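Long-range contacts in FAD:protein FMN transferase (Vibrio cholerae, PDB 6NXI), which probably transfers the FMN part of FAD to a threonine hydroxyl of target flavoproteins, with magnesium as cofactor: residues F71-Q76 with N140-D145; I156-G161 with V179-E184; I185-L190 with Y220-S225. One frame throughout, in Å; residues are numbered along the deposited sequence. Where two conformers were deposited one is given.

Contact 1: residues F71-Q76 with N140-D145; sequences FAVSTQ and NTLSKD
The carbonyl oxygen of F71 is gripped by two groups of strand 141-144. L142 N donates to F71 O at 2.9 Å in a nearly straight bond (169° at the hydrogen), while the CA-H of T141 adds a weaker contact with the same oxygen, T141 CA lying 3.3 Å from F71 O. F71 N answers with a bond to L142 O of 2.8 Å, which makes F71 and L142 a hydrogen-bonded antiparallel pair. A72 and T141 follow as a non-hydrogen-bonded pair, and beyond them V73 N reaches N140 O at 3.2 Å, a longer bond but again close to linear. This short pairing adds strand 71-72 to one edge of a small antiparallel sheet at the surface, in which 141-144 is the middle strand and 135-138 the other edge. On the face of F71 and L142, both methyls of V73 press on the leucine: CG1 sits 4.0 Å and CG2 4.1 Å from L142 CG, the two side chains crossing at about a right angle. F71 itself offers L142 little more than CB, since its CG stands anti to the backbone N (chi1 -179°) and the ring leads off to meet the ring of H65 and to touch R61 of helix 58-64. On the other face T141 lays its methyl against the A72 backbone, CG2 being 3.9 Å from A72 CA, and its hydroxyl bonds to E138 O. Past V73 the chain turns into helix 75-90, where S74 is the N-cap, its side chain capping a backbone N of the first turn.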
# COMPACT_ATOMS: atom_id res chain seq x y z
N PHE A 71 24.45 1.27 3.85
CA PHE A 71 23.79 2.17 4.81
C PHE A 71 22.90 1.32 5.72
O PHE A 71 21.90 0.70 5.27
CB PHE A 71 23.02 3.22 4.01
CG PHE A 71 22.30 4.23 4.85
CD1 PHE A 71 22.87 5.45 5.19
CD2 PHE A 71 21.03 3.95 5.29
CE1 PHE A 71 22.15 6.37 5.94
CE2 PHE A 71 20.34 4.85 6.10
CZ PHE A 71 20.89 6.07 6.39
N ALA A 72 23.23 1.26 7.01
CA ALA A 72 22.51 0.40 7.95
C ALA A 72 21.12 0.97 8.23
O ALA A 72 20.96 2.20 8.34
CB ALA A 72 23.32 0.23 9.22
N VAL A 73 20.15 0.07 8.29
CA VAL A 73 18.74 0.40 8.58
C VAL A 73 18.20 -0.57 9.63
O VAL A 73 18.80 -1.64 9.95
CB VAL A 73 17.90 0.37 7.29
CG1 VAL A 73 18.35 1.43 6.29
CG2 VAL A 73 17.90 -1.01 6.66
N SER A 74 17.05 -0.19 10.17
CA SER A 74 16.33 -0.96 11.19
C SER A 74 15.83 -2.28 10.59
O SER A 74 15.62 -2.37 9.35
CB SER A 74 15.18 -0.17 11.72
OG SER A 74 14.21 0.05 10.70
N THR A 75 15.59 -3.26 11.45
CA THR A 75 14.96 -4.53 11.06
C THR A 75 13.67 -4.24 10.31
O THR A 75 13.41 -4.91 9.28
CB THR A 75 14.66 -5.38 12.30
OG1 THR A 75 15.95 -5.52 12.89
CG2 THR A 75 14.02 -6.70 11.96
N GLN A 76 12.86 -3.30 10.78
CA GLN A 76 11.53 -3.05 10.15
C GLN A 76 11.72 -2.51 8.73
O GLN A 76 11.12 -3.01 7.78
CB GLN A 76 10.66 -2.10 10.98
CG GLN A 76 10.34 -2.60 12.37
CD GLN A 76 11.28 -2.13 13.45
OE1 GLN A 76 12.51 -2.04 13.27
NE2 GLN A 76 10.68 -1.81 14.60
N ASN A 140 22.04 -6.28 7.00
CA ASN A 140 21.11 -5.29 7.59
C ASN A 140 21.35 -3.90 6.98
O ASN A 140 21.19 -2.88 7.71
CB ASN A 140 21.25 -5.30 9.11
CG ASN A 140 20.92 -6.66 9.68
OD1 ASN A 140 20.15 -7.41 9.08
ND2 ASN A 140 21.46 -6.98 10.84
N THR A 141 21.77 -3.85 5.72
CA THR A 141 22.10 -2.56 5.04
C THR A 141 21.43 -2.52 3.67
O THR A 141 21.07 -3.58 3.10
CB THR A 141 23.62 -2.31 4.92
OG1 THR A 141 24.07 -3.15 3.86
CG2 THR A 141 24.35 -2.61 6.21
N LEU A 142 21.28 -1.29 3.21
CA LEU A 142 20.91 -0.97 1.82
C LEU A 142 22.11 -0.34 1.12
O LEU A 142 22.79 0.48 1.76
CB LEU A 142 19.76 0.05 1.84
CG LEU A 142 18.52 -0.29 2.65
CD1 LEU A 142 17.46 0.77 2.41
CD2 LEU A 142 18.00 -1.67 2.30
N SER A 143 22.25 -0.59 -0.18
CA SER A 143 23.23 0.17 -1.01
C SER A 143 22.56 0.62 -2.30
O SER A 143 21.59 -0.03 -2.77
CB SER A 143 24.54 -0.56 -1.25
OG SER A 143 24.34 -1.96 -1.39
N LYS A 144 23.04 1.74 -2.80
CA LYS A 144 22.55 2.34 -4.06
C LYS A 144 23.77 2.60 -4.93
O LYS A 144 24.72 3.18 -4.38
CB LYS A 144 21.75 3.61 -3.76
CG LYS A 144 22.44 4.63 -2.87
CD LYS A 144 21.51 5.64 -2.21
CE LYS A 144 21.38 6.92 -2.99
NZ LYS A 144 20.58 7.91 -2.24
N ASP A 145 23.74 2.12 -6.17
CA ASP A 145 24.94 2.14 -7.06
C ASP A 145 24.94 3.47 -7.79
O ASP A 145 25.90 3.74 -8.54
CB ASP A 145 25.00 0.94 -7.99
CG ASP A 145 23.94 0.88 -9.07
OD1 ASP A 145 23.16 1.87 -9.24
OD2 ASP A 145 23.91 -0.17 -9.73

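Contact 2: residues I156-G161 with V179-E184; sequences IAKGWG and VEIGGE. With MG (magnesium ion), chain D; FAD (flavin-adenine dinucleotide), chain B.
The first turn of helix 157-171 and the tight turn of a beta hairpin form part of the magnesium-diphosphate site of the FAD pocket. In one of its two deposited conformers, K158 NZ donates to G182 O at 2.8 Å and to the FAD phosphate oxygen O2P at 2.9 Å; a bond to FAD O5' is weak. FAD O2P also binds the magnesium ion, as does E184 OE1 at 2.3 Å, so O2P is held by the lysine and the metal, whose positive charges probably offset its own, while E184 OE1 comes close to it only as a second ligand of the same ion. The K158 chain bends at chi3 (70°), which brings CE to 3.0 Å from E184 OE1, the two side chains crossing at about a right angle. FAD O2A and two waters also bind the metal, and D269 OD1 is a further ligand. Nearer the helix, K158 and I181 slide past each other in opposite directions, with K158 CG 3.7 Å from I181 CG2. I181 CD1 in turn rests on the backbone of G161, 3.7 Å from its C. The turn from I181 to E184 is of type I', its two central glycines both at positive phi; E180 OE2 accepts from G183 N at 2.9 Å, a bond between strand end and turn. E184 OE2 is held by T224 N of the neighbouring strand 220-225. Helix 265-278, which carries D269, packs against K158 and E184, while L43 of helix 32-50 touches I181 and strand 17-24 lies beside strand 177-181.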
# COMPACT_ATOMS: atom_id res chain seq x y z
N ILE A 156 3.66 0.65 0.38
CA ILE A 156 3.82 -0.63 1.12
C ILE A 156 3.92 -0.36 2.60
O ILE A 156 3.55 -1.28 3.43
CB ILE A 156 5.01 -1.41 0.54
CG1 ILE A 156 5.13 -2.82 1.14
CG2 ILE A 156 6.29 -0.59 0.63
CD1 ILE A 156 6.17 -3.70 0.39
N ALA A 157 4.55 0.73 3.02
CA ALA A 157 4.76 0.94 4.47
C ALA A 157 3.42 1.23 5.18
O ALA A 157 3.39 1.03 6.43
CB ALA A 157 5.78 2.00 4.70
N LYS A 158 2.34 1.62 4.50
CA LYS A 158 1.02 1.74 5.16
C LYS A 158 0.55 0.34 5.62
O LYS A 158 0.13 0.20 6.76
CB LYS A 158 0.02 2.39 4.21
CG LYS A 158 -1.07 3.23 4.84
CD LYS A 158 -1.61 4.25 3.83
CE LYS A 158 -2.40 3.56 2.75
NZ LYS A 158 -3.34 4.48 2.07
N GLY A 159 0.58 -0.65 4.73
CA GLY A 159 0.27 -2.06 5.03
C GLY A 159 1.14 -2.54 6.16
O GLY A 159 0.66 -3.24 7.03
N TRP A 160 2.43 -2.17 6.13
CA TRP A 160 3.35 -2.54 7.23
C TRP A 160 2.80 -1.98 8.55
O TRP A 160 2.77 -2.77 9.55
CB TRP A 160 4.77 -2.01 6.96
CG TRP A 160 5.68 -2.26 8.12
CD1 TRP A 160 6.14 -1.32 8.99
CD2 TRP A 160 6.25 -3.52 8.55
NE1 TRP A 160 6.95 -1.91 9.93
CE2 TRP A 160 7.02 -3.25 9.70
CE3 TRP A 160 6.19 -4.84 8.09
CZ2 TRP A 160 7.70 -4.25 10.38
CZ3 TRP A 160 6.86 -5.84 8.76
CH2 TRP A 160 7.59 -5.54 9.91
N GLY A 161 2.41 -0.69 8.61
CA GLY A 161 1.89 -0.10 9.87
C GLY A 161 0.65 -0.88 10.34
O GLY A 161 0.51 -1.16 11.53
N VAL A 179 -8.14 -3.19 11.95
CA VAL A 179 -7.14 -2.11 11.88
C VAL A 179 -7.23 -1.51 10.48
O VAL A 179 -7.08 -2.29 9.53
CB VAL A 179 -5.74 -2.67 12.13
CG1 VAL A 179 -4.70 -1.61 11.93
CG2 VAL A 179 -5.67 -3.30 13.53
N GLU A 180 -7.45 -0.20 10.35
CA GLU A 180 -7.55 0.46 9.03
C GLU A 180 -6.67 1.72 9.04
O GLU A 180 -6.78 2.53 9.98
CB GLU A 180 -9.02 0.76 8.73
CG GLU A 180 -9.23 1.51 7.41
CD GLU A 180 -9.37 3.00 7.56
OE1 GLU A 180 -10.28 3.44 8.32
OE2 GLU A 180 -8.52 3.73 7.03
N ILE A 181 -5.73 1.81 8.11
CA ILE A 181 -4.92 3.04 7.91
C ILE A 181 -5.02 3.48 6.46
O ILE A 181 -4.66 2.73 5.58
CB ILE A 181 -3.46 2.79 8.29
CG1 ILE A 181 -3.31 2.25 9.71
CG2 ILE A 181 -2.67 4.06 8.11
CD1 ILE A 181 -1.85 1.90 10.06
N GLY A 182 -5.58 4.66 6.23
CA GLY A 182 -5.74 5.18 4.87
C GLY A 182 -6.41 4.16 3.95
O GLY A 182 -5.97 4.01 2.78
N GLY A 183 -7.34 3.35 4.45
CA GLY A 183 -8.08 2.40 3.63
C GLY A 183 -7.48 1.01 3.54
O GLY A 183 -8.20 0.10 3.06
N GLU A 184 -6.23 0.81 3.98
CA GLU A 184 -5.62 -0.54 4.03
C GLU A 184 -6.09 -1.16 5.35
O GLU A 184 -6.12 -0.43 6.38
CB GLU A 184 -4.10 -0.45 4.06
CG GLU A 184 -3.47 -0.61 2.68
CD GLU A 184 -4.05 0.19 1.53
OE1 GLU A 184 -3.42 1.19 1.14
OE2 GLU A 184 -5.19 -0.17 1.03
MG MG D . -1.74 1.52 -0.37
PA FAD B . -0.85 2.94 -3.32
O1A FAD B . -1.74 2.77 -4.49
O2A FAD B . -0.79 1.90 -2.28
O5B FAD B . 0.64 3.24 -3.81
C5B FAD B . 0.81 4.47 -4.55
C4B FAD B . 1.99 5.27 -4.05
O4B FAD B . 3.23 4.54 -4.18
C3B FAD B . 2.18 6.56 -4.83
O3B FAD B . 1.48 7.63 -4.18
C2B FAD B . 3.70 6.74 -4.85
O2B FAD B . 4.16 7.33 -3.66
C1B FAD B . 4.18 5.30 -4.93
N9A FAD B . 4.26 4.71 -6.25
C8A FAD B . 3.69 5.16 -7.45
N7A FAD B . 3.87 4.30 -8.43
C5A FAD B . 4.62 3.27 -7.90
C6A FAD B . 5.14 2.10 -8.47
N6A FAD B . 4.92 1.72 -9.74
N1A FAD B . 5.80 1.27 -7.64
C2A FAD B . 6.01 1.65 -6.37
N3A FAD B . 5.56 2.73 -5.72
C4A FAD B . 4.87 3.52 -6.56
N1 FAD B . 1.61 11.90 2.78
C2 FAD B . 1.71 13.22 3.18
O2 FAD B . 1.09 14.11 2.56
N3 FAD B . 2.44 13.59 4.26
C4 FAD B . 3.15 12.68 5.01
O4 FAD B . 3.83 13.05 5.96
C4X FAD B . 3.10 11.31 4.61
N5 FAD B . 3.78 10.41 5.30
C5X FAD B . 3.72 9.10 4.90
C6 FAD B . 4.46 8.13 5.61
C7 FAD B . 4.46 6.80 5.28
C7M FAD B . 5.27 5.81 6.09
C8 FAD B . 3.66 6.38 4.19
C8M FAD B . 3.61 4.93 3.76
C9 FAD B . 2.92 7.33 3.47
C9A FAD B . 2.92 8.69 3.81
N10 FAD B . 2.22 9.67 3.10
C10 FAD B . 2.28 11.00 3.47
C1' FAD B . 1.32 9.27 1.99
C2' FAD B . 2.02 8.95 0.72
O2' FAD B . 2.68 10.10 0.20
C3' FAD B . 0.98 8.47 -0.31
O3' FAD B . 0.04 9.47 -0.63
C4' FAD B . 0.14 7.29 0.14
O4' FAD B . 0.96 6.38 0.86
C5' FAD B . -0.60 6.64 -1.01
O5' FAD B . -1.19 5.41 -0.53
P FAD B . -2.26 4.67 -1.43
O1P FAD B . -3.24 5.59 -1.99
O2P FAD B . -2.63 3.48 -0.55
O3P FAD B . -1.29 4.28 -2.62
O HOH W 1 0.13 2.21 0.91
O HOH W 2 -3.05 -0.08 -1.92

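Contact 3: residues I185-L190 with Y220-S225; sequences IRLKGL and YAIATS. With FAD (flavin-adenine dinucleotide), chain B.
I222 sets its CD1 against both I185 and L187, three side chains sharing one face of the sheet. CD1 lies 3.7 Å from L187 CD1 and 4.0 Å from I185 CG2, and it is chi2 of I222, at 92° well away from a staggered value, that places it there. Both neighbours cross obliquely with the isoleucine, so its single terminal methyl meets branches of two residues of the facing strand. On the reverse face R186 and A221 stand side by side: R186 CB is 4.1 Å from A221 CB, and R186 CG, anti to the backbone N (chi1 -176°), passes 3.9 Å from Y220 O. From CG the arginine runs on extended to NE, and NH1 forms a salt bridge with D163. A221 also sits tightly against the opposite backbone, its CB 3.3 Å from I185 O, the oxygen that accepts the I222 N-H. I185 N returns a bond to I222 O, and L187 N bonds to Y220 O at 2.9 Å, whereas the one from Y220 N to L187 O is weak. The strands are thus antiparallel neighbours in the central sheet of this ApbE-family protein. At the far end of strand 220-225 the sheet reaches the cofactor, S225 OG donating to FAD O1A at 2.7 Å; it is also hydrogen-bonded to T273, a ligand of a magnesium ion. Helix 157-171 packs on R186 and helix 265-278 on A221, A223 and S225, while strands 177-181 and 255-262 flank the pair as its next neighbours in the sheet.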
# COMPACT_ATOMS: atom_id res chain seq x y z
N ILE A 185 -6.55 -2.41 5.29
CA ILE A 185 -7.26 -3.05 6.41
C ILE A 185 -6.64 -4.38 6.79
O ILE A 185 -6.24 -5.19 5.95
CB ILE A 185 -8.74 -3.19 6.04
CG1 ILE A 185 -9.37 -1.84 5.76
CG2 ILE A 185 -9.45 -3.98 7.12
CD1 ILE A 185 -10.76 -1.96 5.16
N ARG A 186 -6.69 -4.68 8.07
CA ARG A 186 -6.47 -6.06 8.52
C ARG A 186 -7.51 -6.42 9.58
O ARG A 186 -7.74 -5.58 10.48
CB ARG A 186 -5.06 -6.26 9.05
CG ARG A 186 -4.80 -7.70 9.43
CD ARG A 186 -3.30 -7.97 9.41
NE ARG A 186 -3.05 -9.12 10.24
CZ ARG A 186 -1.85 -9.49 10.65
NH1 ARG A 186 -0.78 -8.77 10.34
NH2 ARG A 186 -1.75 -10.58 11.42
N LEU A 187 -8.08 -7.61 9.47
CA LEU A 187 -9.21 -8.06 10.30
C LEU A 187 -8.87 -9.34 11.05
O LEU A 187 -8.14 -10.19 10.51
CB LEU A 187 -10.39 -8.40 9.39
CG LEU A 187 -10.84 -7.36 8.39
CD1 LEU A 187 -11.93 -7.93 7.50
CD2 LEU A 187 -11.28 -6.10 9.14
N LYS A 188 -9.42 -9.48 12.23
CA LYS A 188 -9.37 -10.77 12.93
C LYS A 188 -10.66 -10.97 13.73
O LYS A 188 -11.11 -10.01 14.36
CB LYS A 188 -8.16 -10.89 13.85
CG LYS A 188 -7.89 -12.34 14.23
CD LYS A 188 -6.77 -12.43 15.19
CE LYS A 188 -6.22 -13.82 15.31
NZ LYS A 188 -6.84 -14.48 16.48
N GLY A 189 -11.22 -12.18 13.70
CA GLY A 189 -12.32 -12.56 14.59
C GLY A 189 -13.62 -11.94 14.18
O GLY A 189 -13.88 -11.88 12.96
N LEU A 190 -14.38 -11.45 15.14
CA LEU A 190 -15.81 -11.12 14.97
C LEU A 190 -16.08 -9.68 15.42
O LEU A 190 -15.43 -9.18 16.36
CB LEU A 190 -16.64 -12.09 15.79
CG LEU A 190 -16.45 -13.57 15.47
CD1 LEU A 190 -17.15 -14.39 16.51
CD2 LEU A 190 -16.90 -13.92 14.06
N TYR A 220 -7.86 -11.88 7.63
CA TYR A 220 -7.16 -11.50 6.38
C TYR A 220 -6.90 -10.01 6.39
O TYR A 220 -7.58 -9.24 7.11
CB TYR A 220 -8.02 -11.76 5.14
CG TYR A 220 -7.60 -12.86 4.20
CD1 TYR A 220 -6.28 -13.06 3.84
CD2 TYR A 220 -8.56 -13.62 3.54
CE1 TYR A 220 -5.91 -14.06 2.96
CE2 TYR A 220 -8.20 -14.62 2.65
CZ TYR A 220 -6.87 -14.84 2.37
OH TYR A 220 -6.49 -15.80 1.48
N ALA A 221 -5.93 -9.59 5.58
CA ALA A 221 -5.74 -8.17 5.22
C ALA A 221 -6.28 -7.94 3.82
O ALA A 221 -6.34 -8.88 3.01
CB ALA A 221 -4.28 -7.82 5.30
N ILE A 222 -6.74 -6.72 3.64
CA ILE A 222 -7.30 -6.23 2.36
C ILE A 222 -6.66 -4.90 2.02
O ILE A 222 -6.73 -3.97 2.80
CB ILE A 222 -8.84 -6.08 2.46
CG1 ILE A 222 -9.51 -7.27 3.12
CG2 ILE A 222 -9.34 -5.80 1.06
CD1 ILE A 222 -9.72 -7.13 4.63
N ALA A 223 -6.23 -4.75 0.77
CA ALA A 223 -5.67 -3.49 0.27
C ALA A 223 -6.32 -3.21 -1.06
O ALA A 223 -6.59 -4.15 -1.84
CB ALA A 223 -4.18 -3.56 0.10
N THR A 224 -6.53 -1.92 -1.31
CA THR A 224 -7.13 -1.46 -2.58
C THR A 224 -6.28 -0.34 -3.19
O THR A 224 -5.98 0.62 -2.49
CB THR A 224 -8.56 -0.97 -2.33
OG1 THR A 224 -9.35 -2.05 -1.84
CG2 THR A 224 -9.22 -0.47 -3.59
N SER A 225 -5.96 -0.41 -4.48
CA SER A 225 -5.34 0.71 -5.20
C SER A 225 -6.28 1.20 -6.29
O SER A 225 -7.11 0.40 -6.72
CB SER A 225 -3.98 0.32 -5.74
OG SER A 225 -3.06 0.39 -4.66
PA FAD B . -0.85 2.94 -3.32
O1A FAD B . -1.74 2.77 -4.49
O2A FAD B . -0.79 1.90 -2.28
O5B FAD B . 0.64 3.24 -3.81
C5B FAD B . 0.81 4.47 -4.55
C4B FAD B . 1.99 5.27 -4.05
O4B FAD B . 3.23 4.54 -4.18
C3B FAD B . 2.18 6.56 -4.83
O3B FAD B . 1.48 7.63 -4.18
C2B FAD B . 3.70 6.74 -4.85
O2B FAD B . 4.16 7.33 -3.66
C1B FAD B . 4.18 5.30 -4.93
N9A FAD B . 4.26 4.71 -6.25
C8A FAD B . 3.69 5.16 -7.45
N7A FAD B . 3.87 4.30 -8.43
C5A FAD B . 4.62 3.27 -7.90
C6A FAD B . 5.14 2.10 -8.47
N6A FAD B . 4.92 1.72 -9.74
N1A FAD B . 5.80 1.27 -7.64
C2A FAD B . 6.01 1.65 -6.37
N3A FAD B . 5.56 2.73 -5.72
C4A FAD B . 4.87 3.52 -6.56
N1 FAD B . 1.61 11.90 2.78
C2 FAD B . 1.71 13.22 3.18
O2 FAD B . 1.09 14.11 2.56
N3 FAD B . 2.44 13.59 4.26
C4 FAD B . 3.15 12.68 5.01
O4 FAD B . 3.83 13.05 5.96
C4X FAD B . 3.10 11.31 4.61
N5 FAD B . 3.78 10.41 5.30
C5X FAD B . 3.72 9.10 4.90
C6 FAD B . 4.46 8.13 5.61
C7 FAD B . 4.46 6.80 5.28
C7M FAD B . 5.27 5.81 6.09
C8 FAD B . 3.66 6.38 4.19
C8M FAD B . 3.61 4.93 3.76
C9 FAD B . 2.92 7.33 3.47
C9A FAD B . 2.92 8.69 3.81
N10 FAD B . 2.22 9.67 3.10
C10 FAD B . 2.28 11.00 3.47
C1' FAD B . 1.32 9.27 1.99
C2' FAD B . 2.02 8.95 0.72
O2' FAD B . 2.68 10.10 0.20
C3' FAD B . 0.98 8.47 -0.31
O3' FAD B . 0.04 9.47 -0.63
C4' FAD B . 0.14 7.29 0.14
O4' FAD B . 0.96 6.38 0.86
C5' FAD B . -0.60 6.64 -1.01
O5' FAD B . -1.19 5.41 -0.53
P FAD B . -2.26 4.67 -1.43
O1P FAD B . -3.24 5.59 -1.99
O2P FAD B . -2.63 3.48 -0.55
O3P FAD B . -1.29 4.28 -2.62

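Overall arrangement
The three contacts follow one another along the chain, each closing before the next opens. Contacts 2 and 3 lie close together, their centres about 10 Å apart, and meet in the central antiparallel sheet, where strands 177-181 and 184-188 are neighbours joined by V179 O and R186 N. Both reach the FAD diphosphate: contact 2 through K158 on one phosphate and through the magnesium ion held by E184, contact 3 through S225 on the other phosphate. Contact 1 stands apart in a separate small surface sheet, about 22 Å from contact 2 and 29 Å from contact 3 between centres. It still touches contact 2, Q76 of helix 75-90 packing on W160, which links the outlying sheet to the helix that carries K158.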